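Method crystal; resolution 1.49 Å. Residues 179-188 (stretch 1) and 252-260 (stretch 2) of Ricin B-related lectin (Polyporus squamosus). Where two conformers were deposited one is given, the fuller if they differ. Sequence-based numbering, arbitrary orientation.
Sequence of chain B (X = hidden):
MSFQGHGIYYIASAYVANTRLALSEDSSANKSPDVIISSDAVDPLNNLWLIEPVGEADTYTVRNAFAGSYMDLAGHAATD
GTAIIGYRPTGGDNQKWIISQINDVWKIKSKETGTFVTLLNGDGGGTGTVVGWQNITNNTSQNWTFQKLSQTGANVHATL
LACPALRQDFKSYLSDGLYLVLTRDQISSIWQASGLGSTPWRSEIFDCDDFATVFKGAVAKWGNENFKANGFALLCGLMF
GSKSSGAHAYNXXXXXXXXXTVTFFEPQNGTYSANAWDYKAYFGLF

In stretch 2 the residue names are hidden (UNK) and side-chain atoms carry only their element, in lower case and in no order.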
ATOM      1  N   TYR B 179       0.233  -1.414  18.271  1.00 11.34           N
ATOM      2  CA  TYR B 179       1.031  -0.625  17.331  1.00 12.28           C
ATOM      3  C   TYR B 179       2.316  -0.063  17.948  1.00 12.63           C
ATOM      4  O   TYR B 179       2.262   0.552  19.019  1.00 13.08           O
ATOM      5  CB  TYR B 179       0.203   0.547  16.833  1.00 12.13           C
ATOM      6  CG  TYR B 179      -0.900   0.144  15.937  1.00 12.33           C
ATOM      7  CD1 TYR B 179      -0.683  -0.048  14.609  1.00 12.81           C
ATOM      8  CD2 TYR B 179      -2.185  -0.188  16.463  1.00 13.06           C
ATOM      9  CE1 TYR B 179      -1.705  -0.458  13.754  1.00 11.59           C
ATOM     10  CE2 TYR B 179      -3.230  -0.533  15.608  1.00 13.60           C
ATOM     11  CZ  TYR B 179      -2.968  -0.676  14.244  1.00 13.72           C
ATOM     12  OH  TYR B 179      -3.966  -1.061  13.399  1.00 11.95           O
ATOM     13  N   LEU B 180       3.415  -0.146  17.209  1.00 11.96           N
ATOM     14  CA  LEU B 180       4.619   0.671  17.467  1.00 11.63           C
ATOM     15  C   LEU B 180       4.419   2.053  16.876  1.00 13.16           C
ATOM     16  O   LEU B 180       3.981   2.213  15.727  1.00 12.15           O
ATOM     17  CB  LEU B 180       5.890   0.070  16.914  1.00 12.15           C
ATOM     18  CG  LEU B 180       7.184   0.908  17.024  1.00 12.34           C
ATOM     19  CD1 LEU B 180       7.470   1.060  18.535  1.00 13.55           C
ATOM     20  CD2 LEU B 180       8.321   0.138  16.341  1.00 13.47           C
ATOM     21  N   VAL B 181       4.708   3.047  17.678  1.00 11.99           N
ATOM     22  CA  VAL B 181       4.640   4.443  17.235  1.00 13.80           C
ATOM     23  C   VAL B 181       6.059   4.782  16.797  1.00 12.94           C
ATOM     24  O   VAL B 181       7.014   4.746  17.581  1.00 14.05           O
ATOM     25  CB  VAL B 181       4.179   5.391  18.382  1.00 13.36           C
ATOM     26  CG1 VAL B 181       4.314   6.862  18.000  1.00 12.69           C
ATOM     27  CG2 VAL B 181       2.763   5.087  18.832  1.00 13.91           C
ATOM     28  N   LEU B 182       6.207   5.151  15.516  1.00 12.68           N
ATOM     29  CA  LEU B 182       7.500   5.475  14.964  1.00 12.78           C
ATOM     30  C   LEU B 182       7.913   6.889  15.277  1.00 13.05           C
ATOM     31  O   LEU B 182       7.064   7.752  15.470  1.00 12.86           O
ATOM     32  CB  LEU B 182       7.444   5.364  13.423  1.00 13.45           C
ATOM     33  CG  LEU B 182       7.117   3.921  13.012  1.00 13.94           C
ATOM     34  CD1 LEU B 182       6.855   3.959  11.519  1.00 14.09           C
ATOM     35  CD2 LEU B 182       8.235   2.928  13.341  1.00 14.58           C
ATOM     36  N   THR B 183       9.215   7.130  15.196  1.00 14.29           N
ATOM     37  CA  THR B 183       9.745   8.484  15.271  1.00 14.12           C
ATOM     38  C   THR B 183       9.694   9.142  13.908  1.00 15.23           C
ATOM     39  O   THR B 183       9.578   8.491  12.851  1.00 14.31           O
ATOM     40  CB  THR B 183      11.223   8.507  15.707  1.00 15.12           C
ATOM     41  OG1 THR B 183      12.034   7.837  14.748  1.00 13.72           O
ATOM     42  CG2 THR B 183      11.427   7.821  17.125  1.00 14.59           C
ATOM     43  N   ARG B 184       9.830  10.472  13.956  1.00 15.95           N
ATOM     44  CA  ARG B 184       9.989  11.197  12.698  1.00 16.89           C
ATOM     45  C   ARG B 184      11.181  10.803  11.897  1.00 15.02           C
ATOM     46  O   ARG B 184      11.149  10.706  10.656  1.00 14.07           O
ATOM     47  CB  ARG B 184       9.878  12.722  12.932  1.00 16.82           C
ATOM     48  CG  ARG B 184       8.431  13.098  13.144  1.00 16.14           C
ATOM     49  CD  ARG B 184       8.211  14.596  13.096  1.00 18.04           C
ATOM     50  NE  ARG B 184       6.895  15.003  13.594  1.00 18.27           N
ATOM     51  CZ  ARG B 184       6.388  16.242  13.447  1.00 22.33           C
ATOM     52  NH1 ARG B 184       7.051  17.188  12.753  1.00 20.62           N
ATOM     53  NH2 ARG B 184       5.219  16.544  13.992  1.00 25.31           N
ATOM     54  N   ASP B 185      12.283  10.521  12.557  1.00 15.85           N
ATOM     55  CA  ASP B 185      13.439  10.079  11.832  1.00 15.32           C
ATOM     56  C   ASP B 185      13.162   8.827  11.097  1.00 15.55           C
ATOM     57  O   ASP B 185      13.591   8.650   9.947  1.00 15.27           O
ATOM     58  CB  ASP B 185      14.621   9.892  12.786  1.00 16.61           C
ATOM     59  CG  ASP B 185      15.246  11.223  13.236  1.00 20.14           C
ATOM     60  OD1 ASP B 185      15.056  12.267  12.627  1.00 18.27           O
ATOM     61  OD2 ASP B 185      15.998  11.180  14.230  1.00 22.37           O
ATOM     62  N   GLN B 186      12.426   7.918  11.740  1.00 15.00           N
ATOM     63  CA  GLN B 186      12.148   6.655  11.117  1.00 15.35           C
ATOM     64  C   GLN B 186      11.171   6.793   9.927  1.00 13.35           C
ATOM     65  O   GLN B 186      11.443   6.228   8.863  1.00 15.92           O
ATOM     66  CB  GLN B 186      11.576   5.684  12.131  1.00 17.00           C
ATOM     67  CG  GLN B 186      12.642   5.195  13.140  1.00 15.63           C
ATOM     68  CD  GLN B 186      12.018   4.631  14.401  1.00 15.40           C
ATOM     69  OE1 GLN B 186      10.820   4.815  14.651  1.00 14.76           O
ATOM     70  NE2 GLN B 186      12.821   4.003  15.226  1.00 13.52           N
ATOM     71  N   ILE B 187      10.092   7.543  10.130  1.00 13.63           N
ATOM     72  CA  ILE B 187       9.115   7.832   9.089  1.00 13.42           C
ATOM     73  C   ILE B 187       9.817   8.462   7.932  1.00 14.67           C
ATOM     74  O   ILE B 187       9.683   8.026   6.786  1.00 13.29           O
ATOM     75  CB  ILE B 187       7.976   8.715   9.600  1.00 13.68           C
ATOM     76  CG1 ILE B 187       7.113   7.881  10.594  1.00 14.61           C
ATOM     77  CG2 ILE B 187       7.044   9.128   8.484  1.00 14.57           C
ATOM     78  CD1 ILE B 187       6.379   8.805  11.542  1.00 15.29           C
ATOM     79  N   SER B 188      10.574   9.508   8.190  1.00 14.51           N
ATOM     80  CA  SER B 188      11.316  10.118   7.130  1.00 15.80           C
ATOM     81  C   SER B 188      12.315   9.224   6.401  1.00 16.02           C
ATOM     82  O   SER B 188      12.460   9.355   5.179  1.00 17.15           O
ATOM     83  CB  SER B 188      11.973  11.404   7.620  1.00 17.19           C
ATOM     84  OG  SER B 188      10.954  12.341   7.842  1.00 17.94           O
ATOM     85  N   UNK B 252      -1.090   9.762   8.301  1.00 12.85           N
ATOM     86  CA  UNK B 252      -1.195  10.290   9.629  1.00 12.33           C
ATOM     87  C   UNK B 252      -0.612   9.329  10.648  1.00 13.60           C
ATOM     88  O   UNK B 252      -0.529   8.105  10.413  1.00 13.58           O
ATOM     89  c   UNK B 252      -3.574   9.464  10.043  1.00 13.45           C
ATOM     90  c   UNK B 252      -3.521   8.626  12.513  1.00 12.34           C
ATOM     91  c   UNK B 252      -5.043   6.806  12.899  1.00 12.57           C
ATOM     92  c   UNK B 252      -3.946   8.667  11.174  1.00 12.18           C
ATOM     93  c   UNK B 252      -4.335   9.012   8.988  1.00 13.00           C
ATOM     94  n   UNK B 252      -5.136   7.948   9.413  1.00 13.56           N
ATOM     95  c   UNK B 252      -5.446   6.787  11.589  1.00 13.55           C
ATOM     96  c   UNK B 252      -4.083   7.697  13.350  1.00 12.71           C
ATOM     97  c   UNK B 252      -2.588  10.632  10.013  1.00 12.96           C
ATOM     98  c   UNK B 252      -4.935   7.755  10.754  1.00 13.12           C
ATOM     99  N   UNK B 253      -0.280   9.909  11.789  1.00 12.79           N
ATOM    100  CA  UNK B 253       0.458   9.240  12.819  1.00 13.63           C
ATOM    101  C   UNK B 253       0.065   9.835  14.173  1.00 14.86           C
ATOM    102  O   UNK B 253      -0.615  10.903  14.267  1.00 13.88           O
ATOM    103  c   UNK B 253       1.969   9.515  12.616  1.00 13.73           C
ATOM    104  c   UNK B 253       2.743   9.748  10.257  1.00 15.30           C
ATOM    105  c   UNK B 253       3.298   7.045  10.033  1.00 14.20           C
ATOM    106  c   UNK B 253       3.518   7.877   8.954  1.00 14.12           C
ATOM    107  c   UNK B 253       3.233   9.227   9.057  1.00 14.03           C
ATOM    108  c   UNK B 253       2.531   8.952  11.336  1.00 13.24           C
ATOM    109  c   UNK B 253       2.858   7.600  11.244  1.00 13.79           C
ATOM    110  N   UNK B 254       0.553   9.181  15.221  1.00 14.95           N
ATOM    111  CA  UNK B 254       0.542   9.815  16.552  1.00 15.20           C
ATOM    112  C   UNK B 254       1.952  10.008  16.944  1.00 15.25           C
ATOM    113  O   UNK B 254       2.859   9.397  16.418  1.00 14.19           O
ATOM    114  c   UNK B 254      -0.312   9.088  17.629  1.00 16.51           C
ATOM    115  c   UNK B 254       0.254   7.754  18.028  1.00 16.33           C
ATOM    116  c   UNK B 254      -1.729   8.869  17.162  1.00 17.08           C
ATOM    117  N   UNK B 255       2.154  10.931  17.880  1.00 18.53           N
ATOM    118  CA  UNK B 255       3.472  11.410  18.232  1.00 19.48           C
ATOM    119  C   UNK B 255       3.955  10.615  19.433  1.00 19.67           C
ATOM    120  O   UNK B 255       3.218  10.416  20.375  1.00 18.97           O
ATOM    121  c   UNK B 255       4.362  14.014  16.649  1.00 26.13           C
ATOM    122  c   UNK B 255       3.385  12.908  18.663  1.00 21.56           C
ATOM    123  o   UNK B 255       4.202  14.231  15.476  1.00 24.36           O
ATOM    124  o   UNK B 255       5.497  13.917  17.143  1.00 27.05           O
ATOM    125  c   UNK B 255       3.149  13.908  17.529  1.00 23.09           C
ATOM    126  N   UNK B 256       5.222  10.240  19.419  1.00 19.82           N
ATOM    127  CA  UNK B 256       5.828   9.707  20.629  1.00 23.19           C
ATOM    128  C   UNK B 256       5.808  10.553  21.856  1.00 22.90           C
ATOM    129  O   UNK B 256       5.588  10.029  22.941  1.00 22.82           O
ATOM    130  c   UNK B 256       7.222   9.240  20.380  1.00 26.38           C
ATOM    131  c   UNK B 256       8.489   7.265  20.229  1.00 20.65           C
ATOM    132  n   UNK B 256      10.802   5.982  19.958  1.00 14.84           N
ATOM    133  n   UNK B 256       8.585   6.082  19.427  1.00 17.30           N
ATOM    134  c   UNK B 256       9.746   5.493  19.262  1.00 16.33           C
ATOM    135  c   UNK B 256       7.148   7.734  20.342  1.00 23.66           C
ATOM    136  n   UNK B 256       9.821   4.403  18.517  1.00 15.34           N
ATOM    137  N   UNK B 257       5.981  11.849  21.683  1.00 20.99           N
ATOM    138  CA  UNK B 257       5.937  12.779  22.867  1.00 22.11           C
ATOM    139  C   UNK B 257       4.554  12.995  23.384  1.00 23.43           C
ATOM    140  O   UNK B 257       4.358  13.478  24.506  1.00 26.97           O
ATOM    141  N   UNK B 258       3.539  12.676  22.581  1.00 20.62           N
ATOM    142  CA  UNK B 258       2.184  12.826  23.032  1.00 21.63           C
ATOM    143  C   UNK B 258       1.264  12.005  22.167  1.00 21.61           C
ATOM    144  O   UNK B 258       0.895  12.434  21.044  1.00 20.53           O
ATOM    145  c   UNK B 258       1.741  14.289  22.944  1.00 24.35           C
ATOM    146  n   UNK B 258       0.040  15.757  23.697  1.00 33.18           N
ATOM    147  c   UNK B 258       0.339  14.508  23.491  1.00 26.89           C
ATOM    148  o   UNK B 258      -0.467  13.582  23.749  1.00 24.63           O
ATOM    149  N   UNK B 259       0.825  10.881  22.714  1.00 18.88           N
ATOM    150  CA  UNK B 259       0.162   9.900  21.897  1.00 18.63           C
ATOM    151  C   UNK B 259      -1.243  10.372  21.518  1.00 19.62           C
ATOM    152  O   UNK B 259      -1.841   9.761  20.666  1.00 18.24           O
ATOM    153  c   UNK B 259       3.324   6.814  22.077  1.00 21.07           C
ATOM    154  c   UNK B 259       1.305   7.869  22.898  1.00 19.47           C
ATOM    155  c   UNK B 259       1.573   7.355  24.174  1.00 20.92           C
ATOM    156  c   UNK B 259       2.717   6.610  24.391  1.00 21.66           C
ATOM    157  c   UNK B 259       3.593   6.340  23.341  1.00 21.33           C
ATOM    158  c   UNK B 259       0.022   8.593  22.644  1.00 18.98           C
ATOM    159  c   UNK B 259       2.163   7.554  21.863  1.00 19.77           C
ATOM    160  N   UNK B 260      -1.748  11.408  22.165  1.00 21.00           N
ATOM    161  CA  UNK B 260      -3.065  11.971  21.832  0.50 19.80           C
ATOM    162  C   UNK B 260      -2.992  12.945  20.668  1.00 19.72           C
ATOM    163  O   UNK B 260      -4.016  13.370  20.157  1.00 19.99           O
ATOM    164  o   UNK B 260      -3.993  11.747  24.017  0.50 19.73           O
ATOM    165  c   UNK B 260      -3.663  12.679  23.045  0.50 20.77           C
TER
HETATM  166  O   HOH W   1       4.620   8.234  14.558  1.00 20.80           O
HETATM  167  O   HOH W   2      12.572   3.978  18.120  1.00 12.99           O

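Position 252 carries ten side-chain atoms: one carbon, then fused five- and six-membered rings holding eight carbons and one nitrogen. An indole fits this pattern alone, so the residue is Trp252. Its side chain is out of reach of stretch 1, and the residue takes no part in the contact.

Position 253 has one carbon followed by a six-carbon ring without a terminal oxygen. One ring face is covered by Ile187, whose CD1 sits 3.6 Å from the ring centroid and only 6° off the normal, the geometry of a CH-pi contact. This is Phe253, and its CA-to-CB bond points toward stretch 1.

At position 254 one carbon bears two more, a beta-branched, purely hydrocarbon side chain. One of its methyls lies 3.7 Å from Val181 CG2. The residue is Val254. Its backbone O also meets Val181 CG1 at 3.3 Å, and it accepts from water 1 (2.8 Å), which donates as well to Leu182 O (2.7 Å), linking the two backbones.

Position 255 shows three carbons in a row, the third ending in two oxygens. One oxygen lies 2.9 Å from Arg184 NH2, as expected of a carboxylate facing a guanidinium, and the chain length gives Glu255. The bond from Arg184 NH2 to Glu255 OE2 is nearly straight (164°) and forms a salt bridge; that from Arg184 NE to the same OE2 is weak, at 3.4 Å and 138°. Although CA-to-CB points away from stretch 1, the end of the side chain comes nearer.

Position 256 has three carbons, a nitrogen, then a carbon carrying two more nitrogens. The planar group reaches the carbonyl of Val181, and the residue is Arg256. NE donates to Val181 O at 2.8 Å (148°) and NH2 to the same Val181 O at 3.0 Å (137°), so one oxygen is clasped at the guanidinium edge. Thr183 CG2 covers one face, 3.4 Å from Arg256 NH1. Water 2 accepts from Arg256 NH2 (2.8 Å) and Gln186 NE2 (2.9 Å).

Position 257 has no side-chain atoms and is Gly257.

Position 258 has two carbons, the second carrying one oxygen and one nitrogen, and touches nothing on stretch 1: Asn258. Position 259 is again one carbon and a six-carbon ring, one ring carbon lying 3.7 Å from Val181 CG2; it is Phe259, and that carbon is CE1. Position 260 has one carbon and one oxygen, remote from stretch 1: Ser260. Its N donates to Asn258 OD1 at 3.0 Å.

The contact buries 503 Å² and centres on Val181 and Arg256, the residues with the most covered area. Val181 offers its methyls to Val254 and Phe259 and its carbonyl to Arg256. Beyond it, Thr183 caps the helix by accepting from Gln186 N at OG1 (3.0 Å), while Gln186 OE1 accepts from Thr183 N (2.9 Å). That helix supplies Arg184 to the salt bridge and Ile187 to the Phe253 face, so polar anchoring and apolar packing act together.

Stretch 2, residues 252-260: WFVERGNFS
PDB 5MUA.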